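Local coordinates for protein SsfS6 (Streptomyces sp. SF2575, PDB 4FZR) that is a two-domain GT-B clan protein whose Rossmann-like halves belong to the erythromycin biosynthesis protein CIII-like family, at residues L134-T142 / L172-P181; L72-R82 / H99-R110. All blocks are in the same frame, centred on the assembly; numbering follows the deposited sequence.

Overall arrangement
Both interactions lie in the N-terminal Rossmann-like domain, with centres about 18 Å apart; both are partly buried, but only interaction 2 reaches fully exposed residues. In interaction 1 the helix starting at Thr135 packs against a loop that follows helix 169-173; its chemistry is almost wholly apolar, built round the buried ring of Phe180. Interaction 2 sets the short helix 74-78 across the long helix 93-122 and grades from an apolar centre at Val77 to an arginine-rich edge, where guanidinium groups meet backbone carbonyls and a bridging water. Helix 93-122 joins the two: Val108, within 99-110, packs on Leu134, Thr135 and Leu138 of interaction 1.

Interaction 1: L134-T142 / L172-P181; sequences LTGPLVAAT and LAELGLTDFP
Helix 135-143 runs beside the loop that leaves helix 169-173, the backbones coming closest at Pro137 and Phe180, whose CA atoms are 6.2 Å apart. The helix links neighbouring strands 126-130 and 147-150 of the parallel sheet, the beta-alpha-beta crossover of a Rossmann-like domain. Phe180 fills the middle of the contact. Its CG is anti to the carbonyl carbon (chi1 -71°), which carries the ring to the helix. Over one face lies Pro137 CB, 3.7 Å from the centroid in a CH-pi contact; over the opposite face, centrally, comes Leu172 CD1 from its own segment. A flat ring suits this slot between two aliphatic groups, and Leu134 CD2 and Leu138 CB add apolar contacts at CE2 and CE1. Farther along the helix, the small Ala141 lets the loop come close: its CB meets Pro181 CD at 3.6 Å, with methyls of Leu175 and Leu177 also against it. The chain leaves helix 169-173 through a Schellman motif closed by Gly176, whose positive phi favours glycine. Pro181 O accepts a hydrogen bond from the indole NE1 of Trp147. At the end of the contact Leu175 crosses Thr142 at about a right angle, CD1 3.4 Å from OG1. Thr142 OG1 is hydrogen-bonded to Leu138 O at 2.7 Å, from above the carbonyl plane, and Thr142 N is a second donor to that oxygen.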
loop_
_atom_site.group_PDB
_atom_site.type_symbol
_atom_site.label_atom_id
_atom_site.label_comp_id
_atom_site.label_asym_id
_atom_site.label_seq_id
_atom_site.Cartn_x
_atom_site.Cartn_y
_atom_site.Cartn_z
ATOM N N LEU A 134 13.194 8.336 17.606
ATOM C CA LEU A 134 14.561 8.013 18.003
ATOM C C LEU A 134 14.727 6.560 18.443
ATOM O O LEU A 134 15.830 6.132 18.787
ATOM C CB LEU A 134 15.020 8.957 19.120
ATOM C CG LEU A 134 15.154 10.430 18.725
ATOM C CD1 LEU A 134 15.661 11.260 19.901
ATOM C CD2 LEU A 134 16.075 10.577 17.519
ATOM N N THR A 135 13.638 5.799 18.427
ATOM C CA THR A 135 13.729 4.375 18.716
ATOM C C THR A 135 14.533 3.700 17.608
ATOM O O THR A 135 15.293 2.769 17.861
ATOM C CB THR A 135 12.341 3.719 18.828
ATOM O OG1 THR A 135 11.591 4.352 19.872
ATOM C CG2 THR A 135 12.473 2.236 19.143
ATOM N N GLY A 136 14.373 4.190 16.383
ATOM C CA GLY A 136 15.090 3.649 15.240
ATOM C C GLY A 136 16.599 3.654 15.416
ATOM O O GLY A 136 17.213 2.593 15.512
ATOM N N PRO A 137 17.206 4.851 15.457
ATOM C CA PRO A 137 18.653 5.011 15.651
ATOM C C PRO A 137 19.190 4.206 16.834
ATOM O O PRO A 137 20.311 3.701 16.770
ATOM C CB PRO A 137 18.803 6.506 15.931
ATOM C CG PRO A 137 17.648 7.134 15.254
ATOM C CD PRO A 137 16.519 6.147 15.338
ATOM N N LEU A 138 18.402 4.096 17.899
ATOM C CA LEU A 138 18.824 3.343 19.075
ATOM C C LEU A 138 18.922 1.852 18.766
ATOM O O LEU A 138 19.949 1.227 19.021
ATOM C CB LEU A 138 17.859 3.565 20.240
ATOM C CG LEU A 138 18.234 2.804 21.515
ATOM C CD1 LEU A 138 19.647 3.168 21.954
ATOM C CD2 LEU A 138 17.235 3.080 22.631
ATOM N N VAL A 139 17.852 1.286 18.218
ATOM C CA VAL A 139 17.843 -0.132 17.873
ATOM C C VAL A 139 18.970 -0.443 16.894
ATOM O O VAL A 139 19.688 -1.428 17.051
ATOM C CB VAL A 139 16.504 -0.569 17.248
ATOM C CG1 VAL A 139 16.566 -2.037 16.834
ATOM C CG2 VAL A 139 15.364 -0.348 18.225
ATOM N N ALA A 140 19.112 0.409 15.883
ATOM C CA ALA A 140 20.178 0.269 14.896
ATOM C C ALA A 140 21.548 0.250 15.571
ATOM O O ALA A 140 22.350 -0.658 15.346
ATOM C CB ALA A 140 20.105 1.404 13.882
ATOM N N ALA A 141 21.808 1.257 16.398
ATOM C CA ALA A 141 23.078 1.372 17.104
ATOM C C ALA A 141 23.305 0.163 18.003
ATOM O O ALA A 141 24.443 -0.251 18.232
ATOM C CB ALA A 141 23.106 2.657 17.926
ATOM N N THR A 142 22.215 -0.407 18.506
ATOM C CA THR A 142 22.300 -1.538 19.420
ATOM C C THR A 142 22.679 -2.828 18.690
ATOM O O THR A 142 23.434 -3.642 19.219
ATOM C CB THR A 142 20.972 -1.746 20.191
ATOM O OG1 THR A 142 20.651 -0.564 20.936
ATOM C CG2 THR A 142 21.082 -2.914 21.155
ATOM N N LEU A 172 22.333 5.659 25.738
ATOM C CA LEU A 172 23.449 5.693 24.801
ATOM C C LEU A 172 24.761 5.349 25.503
ATOM O O LEU A 172 25.730 4.937 24.862
ATOM C CB LEU A 172 23.547 7.068 24.135
ATOM C CG LEU A 172 22.481 7.371 23.079
ATOM C CD1 LEU A 172 22.683 8.758 22.490
ATOM C CD2 LEU A 172 22.512 6.322 21.980
ATOM N N ALA A 173 24.786 5.515 26.820
ATOM C CA ALA A 173 25.960 5.169 27.611
ATOM C C ALA A 173 26.085 3.652 27.743
ATOM O O ALA A 173 27.192 3.113 27.753
ATOM C CB ALA A 173 25.894 5.820 28.987
ATOM N N GLU A 174 24.946 2.968 27.830
ATOM C CA GLU A 174 24.928 1.508 27.894
ATOM C C GLU A 174 25.518 0.925 26.613
ATOM O O GLU A 174 26.009 -0.204 26.597
ATOM C CB GLU A 174 23.499 0.987 28.093
ATOM C CG GLU A 174 22.769 1.576 29.300
ATOM C CD GLU A 174 21.364 1.018 29.475
ATOM O OE1 GLU A 174 20.911 0.244 28.606
ATOM O OE2 GLU A 174 20.712 1.356 30.487
ATOM N N LEU A 175 25.458 1.705 25.539
ATOM C CA LEU A 175 26.032 1.307 24.259
ATOM C C LEU A 175 27.459 1.825 24.098
ATOM O O LEU A 175 28.127 1.518 23.112
ATOM C CB LEU A 175 25.174 1.837 23.106
ATOM C CG LEU A 175 23.774 1.248 22.912
ATOM C CD1 LEU A 175 23.360 1.376 21.450
ATOM C CD2 LEU A 175 23.714 -0.198 23.369
ATOM N N GLY A 176 27.924 2.610 25.065
ATOM C CA GLY A 176 29.233 3.229 24.977
ATOM C C GLY A 176 29.233 4.312 23.917
ATOM O O GLY A 176 30.136 4.376 23.083
ATOM N N LEU A 177 28.205 5.157 23.951
ATOM C CA LEU A 177 28.033 6.219 22.964
ATOM C C LEU A 177 27.529 7.496 23.628
ATOM O O LEU A 177 26.882 7.451 24.674
ATOM C CB LEU A 177 27.031 5.790 21.889
ATOM C CG LEU A 177 27.377 4.543 21.072
ATOM C CD1 LEU A 177 26.117 3.943 20.466
ATOM C CD2 LEU A 177 28.392 4.866 19.984
ATOM N N THR A 178 27.826 8.636 23.014
ATOM C CA THR A 178 27.299 9.912 23.482
ATOM C C THR A 178 26.286 10.467 22.481
ATOM O O THR A 178 25.526 11.385 22.795
ATOM C CB THR A 178 28.428 10.940 23.693
ATOM O OG1 THR A 178 28.918 11.395 22.426
ATOM C CG2 THR A 178 29.571 10.321 24.489
ATOM N N ASP A 179 26.284 9.898 21.280
ATOM C CA ASP A 179 25.378 10.316 20.219
ATOM C C ASP A 179 25.000 9.088 19.401
ATOM O O ASP A 179 25.578 8.015 19.577
ATOM C CB ASP A 179 26.064 11.349 19.322
ATOM C CG ASP A 179 25.083 12.136 18.471
ATOM O OD1 ASP A 179 24.006 11.600 18.135
ATOM O OD2 ASP A 179 25.393 13.297 18.135
ATOM N N PHE A 180 24.025 9.241 18.512
ATOM C CA PHE A 180 23.653 8.165 17.607
ATOM C C PHE A 180 24.604 8.130 16.427
ATOM O O PHE A 180 25.012 9.179 15.925
ATOM C CB PHE A 180 22.231 8.359 17.089
ATOM C CG PHE A 180 21.174 8.135 18.126
ATOM C CD1 PHE A 180 20.970 6.876 18.664
ATOM C CD2 PHE A 180 20.375 9.181 18.554
ATOM C CE1 PHE A 180 19.993 6.666 19.614
ATOM C CE2 PHE A 180 19.395 8.975 19.504
ATOM C CZ PHE A 180 19.205 7.717 20.035
ATOM N N PRO A 181 24.963 6.922 15.974
ATOM C CA PRO A 181 25.756 6.840 14.747
ATOM C C PRO A 181 24.990 7.479 13.597
ATOM O O PRO A 181 23.761 7.437 13.587
ATOM C CB PRO A 181 25.938 5.329 14.534
ATOM C CG PRO A 181 24.903 4.674 15.394
ATOM C CD PRO A 181 24.665 5.597 16.541
#

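Interaction 2: L72-R82 / H99-R110; sequences LDMPEVLSWDR and HIGRGYGRLVLR
Val77 is the knob at the apolar centre, seated among Gly103, Arg106, Leu107 and Arg110 of the long helix, with CG2 3.3 Å from Gly103 O. The short helix 74-78 crosses at 102°, and Gly103, without a side chain, lets Leu78 CD1 settle 3.9 Å from its CA. The same methyl lies over the His99 ring, 4.1 Å from its centroid, a CH-pi contact reached with Leu78 CG anti to the backbone N (chi1 -173°). Selenomethionine Met74, bent at chi2 and chi3, brings SE obliquely to the Tyr104 ring, a Met-aromatic contact, and the same SE lies 4.0 Å from Leu107 CD2. Beyond it Leu72 CD2 covers a face of the Arg110 guanidinium, while a water accepts from Arg110 NH2 and donates to Glu76 OE2. Arg106, long enough to reach the last turn of the short helix, hydrogen-bonds from NE to Val77 O at 3.3 Å, nearly along the C=O axis; NH2 adds a weak bond to the same oxygen. Asp81 CA lies over one guanidinium face and Arg102 O over the other. Outermost, Leu109 CD1 sits over the centre of the Arg82 guanidinium, 3.6 Å above its plane. Salt bridges carry the contact onward, from Arg106 to Glu167 on helix 158-167 and from Arg82 to Glu171 on helix 169-173, while Val108 of the long helix packs on helix 135-143, which leads into strand 147-150.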
loop_
_atom_site.group_PDB
_atom_site.type_symbol
_atom_site.label_atom_id
_atom_site.label_comp_id
_atom_site.label_asym_id
_atom_site.label_seq_id
_atom_site.Cartn_x
_atom_site.Cartn_y
_atom_site.Cartn_z
ATOM N N LEU A 72 -0.999 4.427 22.737
ATOM C CA LEU A 72 -0.317 5.602 23.274
ATOM C C LEU A 72 -0.645 6.853 22.479
ATOM O O LEU A 72 -0.864 6.792 21.276
ATOM C CB LEU A 72 1.194 5.402 23.183
ATOM C CG LEU A 72 2.025 5.179 24.444
ATOM C CD1 LEU A 72 3.498 5.385 24.126
ATOM C CD2 LEU A 72 1.598 6.091 25.575
ATOM N N ASP A 73 -0.644 7.996 23.153
ATOM C CA ASP A 73 -0.697 9.277 22.473
ATOM C C ASP A 73 0.413 10.139 23.047
ATOM O O ASP A 73 0.924 9.868 24.129
ATOM C CB ASP A 73 -2.075 9.920 22.626
ATOM C CG ASP A 73 -3.164 9.106 21.951
ATOM O OD1 ASP A 73 -2.867 8.464 20.923
ATOM O OD2 ASP A 73 -4.307 9.093 22.451
HETATM N N MSE A 74 0.819 11.150 22.297
HETATM C CA MSE A 74 1.985 11.934 22.676
HETATM C C MSE A 74 1.843 12.691 24.005
HETATM O O MSE A 74 2.769 12.681 24.816
HETATM C CB MSE A 74 2.366 12.895 21.551
HETATM C CG MSE A 74 3.286 12.281 20.508
HETATM SE SE MSE A 74 4.945 11.585 21.276
HETATM C CE MSE A 74 5.420 13.090 22.431
ATOM N N PRO A 75 0.692 13.347 24.236
ATOM C CA PRO A 75 0.508 14.078 25.499
ATOM C C PRO A 75 0.831 13.213 26.708
ATOM O O PRO A 75 1.470 13.669 27.655
ATOM C CB PRO A 75 -0.981 14.427 25.485
ATOM C CG PRO A 75 -1.326 14.509 24.040
ATOM C CD PRO A 75 -0.488 13.460 23.360
ATOM N N GLU A 76 0.377 11.967 26.657
ATOM C CA GLU A 76 0.665 10.979 27.687
ATOM C C GLU A 76 2.132 11.000 28.107
ATOM O O GLU A 76 2.444 10.893 29.293
ATOM C CB GLU A 76 0.328 9.588 27.154
ATOM C CG GLU A 76 -0.496 8.745 28.085
ATOM C CD GLU A 76 -1.104 7.555 27.374
ATOM O OE1 GLU A 76 -1.597 7.736 26.239
ATOM O OE2 GLU A 76 -1.083 6.444 27.941
ATOM N N VAL A 77 3.027 11.139 27.129
ATOM C CA VAL A 77 4.462 10.985 27.368
ATOM C C VAL A 77 5.147 12.345 27.433
ATOM O O VAL A 77 6.244 12.479 27.976
ATOM C CB VAL A 77 5.150 10.083 26.287
ATOM C CG1 VAL A 77 4.120 9.437 25.369
ATOM C CG2 VAL A 77 6.176 10.865 25.470
ATOM N N LEU A 78 4.491 13.354 26.876
ATOM C CA LEU A 78 5.018 14.709 26.873
ATOM C C LEU A 78 4.810 15.390 28.228
ATOM O O LEU A 78 5.583 16.268 28.613
ATOM C CB LEU A 78 4.330 15.520 25.775
ATOM C CG LEU A 78 4.876 16.924 25.521
ATOM C CD1 LEU A 78 6.381 16.902 25.304
ATOM C CD2 LEU A 78 4.180 17.545 24.322
ATOM N N SER A 79 3.778 14.961 28.952
ATOM C CA SER A 79 3.318 15.654 30.154
ATOM C C SER A 79 3.952 15.145 31.454
ATOM O O SER A 79 3.751 15.738 32.515
ATOM C CB SER A 79 1.793 15.554 30.255
ATOM O OG SER A 79 1.163 16.197 29.159
ATOM N N TRP A 80 4.710 14.055 31.378
ATOM C CA TRP A 80 5.432 13.548 32.546
ATOM C C TRP A 80 6.885 13.253 32.207
ATOM O O TRP A 80 7.179 12.604 31.201
ATOM C CB TRP A 80 4.764 12.288 33.114
ATOM C CG TRP A 80 3.454 12.557 33.801
ATOM C CD1 TRP A 80 3.248 12.744 35.139
ATOM C CD2 TRP A 80 2.171 12.669 33.179
ATOM N NE1 TRP A 80 1.912 12.966 35.385
ATOM C CE2 TRP A 80 1.231 12.925 34.198
ATOM C CE3 TRP A 80 1.725 12.580 31.858
ATOM C CZ2 TRP A 80 -0.128 13.092 33.934
ATOM C CZ3 TRP A 80 0.378 12.744 31.598
ATOM C CH2 TRP A 80 -0.532 12.998 32.631
ATOM N N ASP A 81 7.791 13.735 33.053
ATOM C CA ASP A 81 9.216 13.500 32.848
ATOM C C ASP A 81 9.649 12.148 33.418
ATOM O O ASP A 81 8.834 11.395 33.955
ATOM C CB ASP A 81 10.065 14.662 33.397
ATOM C CG ASP A 81 9.963 14.827 34.909
ATOM O OD1 ASP A 81 9.703 13.838 35.625
ATOM O OD2 ASP A 81 10.165 15.967 35.385
ATOM N N ARG A 82 10.931 11.836 33.274
ATOM C CA ARG A 82 11.442 10.519 33.638
ATOM C C ARG A 82 11.339 10.217 35.131
ATOM O O ARG A 82 11.336 9.054 35.533
ATOM C CB ARG A 82 12.889 10.376 33.167
ATOM C CG ARG A 82 13.027 10.455 31.653
ATOM C CD ARG A 82 14.425 10.114 31.173
ATOM N NE ARG A 82 14.849 8.788 31.616
ATOM C CZ ARG A 82 15.808 8.072 31.037
ATOM N NH1 ARG A 82 16.453 8.539 29.975
ATOM N NH2 ARG A 82 16.116 6.878 31.520
ATOM N N HIS A 99 11.490 21.095 25.217
ATOM C CA HIS A 99 10.452 20.374 25.940
ATOM C C HIS A 99 9.877 19.265 25.058
ATOM O O HIS A 99 9.793 18.107 25.467
ATOM C CB HIS A 99 9.349 21.346 26.361
ATOM C CG HIS A 99 8.209 20.698 27.078
ATOM N ND1 HIS A 99 6.939 20.622 26.543
ATOM C CD2 HIS A 99 8.137 20.103 28.292
ATOM C CE1 HIS A 99 6.141 20.006 27.392
ATOM N NE2 HIS A 99 6.842 19.678 28.464
ATOM N N ILE A 100 9.490 19.638 23.842
ATOM C CA ILE A 100 8.999 18.688 22.850
ATOM C C ILE A 100 10.018 17.585 22.586
ATOM O O ILE A 100 9.674 16.402 22.558
ATOM C CB ILE A 100 8.691 19.400 21.520
ATOM C CG1 ILE A 100 7.405 20.220 21.645
ATOM C CG2 ILE A 100 8.563 18.389 20.385
ATOM C CD1 ILE A 100 7.110 21.089 20.441
ATOM N N GLY A 101 11.270 17.982 22.389
ATOM C CA GLY A 101 12.341 17.042 22.111
ATOM C C GLY A 101 12.490 15.973 23.177
ATOM O O GLY A 101 12.693 14.801 22.866
ATOM N N ARG A 102 12.389 16.375 24.439
ATOM C CA ARG A 102 12.533 15.435 25.544
ATOM C C ARG A 102 11.355 14.463 25.572
ATOM O O ARG A 102 11.509 13.303 25.951
ATOM C CB ARG A 102 12.665 16.179 26.877
ATOM C CG ARG A 102 13.919 17.042 26.969
ATOM C CD ARG A 102 14.188 17.517 28.390
ATOM N NE ARG A 102 13.154 18.422 28.886
ATOM C CZ ARG A 102 13.145 19.739 28.684
ATOM N NH1 ARG A 102 14.112 20.323 27.987
ATOM N NH2 ARG A 102 12.161 20.476 29.178
ATOM N N GLY A 103 10.184 14.940 25.162
ATOM C CA GLY A 103 9.023 14.080 25.014
ATOM C C GLY A 103 9.317 12.941 24.058
ATOM O O GLY A 103 9.165 11.770 24.401
ATOM N N TYR A 104 9.750 13.288 22.850
ATOM C CA TYR A 104 10.121 12.292 21.852
ATOM C C TYR A 104 11.203 11.348 22.368
ATOM O O TYR A 104 11.277 10.190 21.955
ATOM C CB TYR A 104 10.593 12.970 20.568
ATOM C CG TYR A 104 9.469 13.533 19.732
ATOM C CD1 TYR A 104 8.501 12.699 19.183
ATOM C CD2 TYR A 104 9.380 14.895 19.482
ATOM C CE1 TYR A 104 7.474 13.209 18.414
ATOM C CE2 TYR A 104 8.357 15.414 18.715
ATOM C CZ TYR A 104 7.407 14.569 18.183
ATOM O OH TYR A 104 6.391 15.088 17.418
ATOM N N GLY A 105 12.046 11.847 23.266
ATOM C CA GLY A 105 13.081 11.026 23.867
ATOM C C GLY A 105 12.494 10.004 24.822
ATOM O O GLY A 105 12.991 8.884 24.938
ATOM N N ARG A 106 11.428 10.391 25.511
ATOM C CA ARG A 106 10.804 9.510 26.486
ATOM C C ARG A 106 9.868 8.517 25.809
ATOM O O ARG A 106 9.550 7.474 26.377
ATOM C CB ARG A 106 10.049 10.326 27.536
ATOM C CG ARG A 106 10.954 11.200 28.386
ATOM C CD ARG A 106 10.243 11.708 29.624
ATOM N NE ARG A 106 9.238 12.725 29.323
ATOM C CZ ARG A 106 9.499 14.024 29.188
ATOM N NH1 ARG A 106 10.741 14.478 29.311
ATOM N NH2 ARG A 106 8.516 14.871 28.919
ATOM N N LEU A 107 9.424 8.847 24.599
ATOM C CA LEU A 107 8.628 7.923 23.800
ATOM C C LEU A 107 9.458 6.688 23.482
ATOM O O LEU A 107 8.936 5.576 23.403
ATOM C CB LEU A 107 8.163 8.590 22.504
ATOM C CG LEU A 107 7.534 7.668 21.452
ATOM C CD1 LEU A 107 6.338 6.919 22.021
ATOM C CD2 LEU A 107 7.136 8.460 20.210
ATOM N N VAL A 108 10.758 6.893 23.303
ATOM C CA VAL A 108 11.680 5.803 23.019
ATOM C C VAL A 108 11.685 4.772 24.143
ATOM O O VAL A 108 11.788 3.570 23.894
ATOM C CB VAL A 108 13.109 6.329 22.845
ATOM C CG1 VAL A 108 14.065 5.177 22.589
ATOM C CG2 VAL A 108 13.161 7.335 21.708
ATOM N N LEU A 109 11.571 5.252 25.378
ATOM C CA LEU A 109 11.634 4.396 26.559
ATOM C C LEU A 109 10.445 3.445 26.633
ATOM O O LEU A 109 10.536 2.364 27.215
ATOM C CB LEU A 109 11.677 5.251 27.827
ATOM C CG LEU A 109 12.817 6.266 27.933
ATOM C CD1 LEU A 109 12.789 6.970 29.285
ATOM C CD2 LEU A 109 14.153 5.587 27.711
ATOM N N ARG A 110 9.324 3.857 26.053
ATOM C CA ARG A 110 8.132 3.020 26.018
ATOM C C ARG A 110 8.232 1.944 24.935
ATOM O O ARG A 110 7.553 0.920 25.008
ATOM C CB ARG A 110 6.891 3.882 25.772
ATOM C CG ARG A 110 6.744 5.051 26.735
ATOM C CD ARG A 110 6.363 4.592 28.139
ATOM N NE ARG A 110 4.954 4.214 28.232
ATOM C CZ ARG A 110 3.954 5.076 28.395
ATOM N NH1 ARG A 110 4.192 6.380 28.482
ATOM N NH2 ARG A 110 2.706 4.634 28.469
HETATM O O HOH W 1 0.950 6.367 29.575
#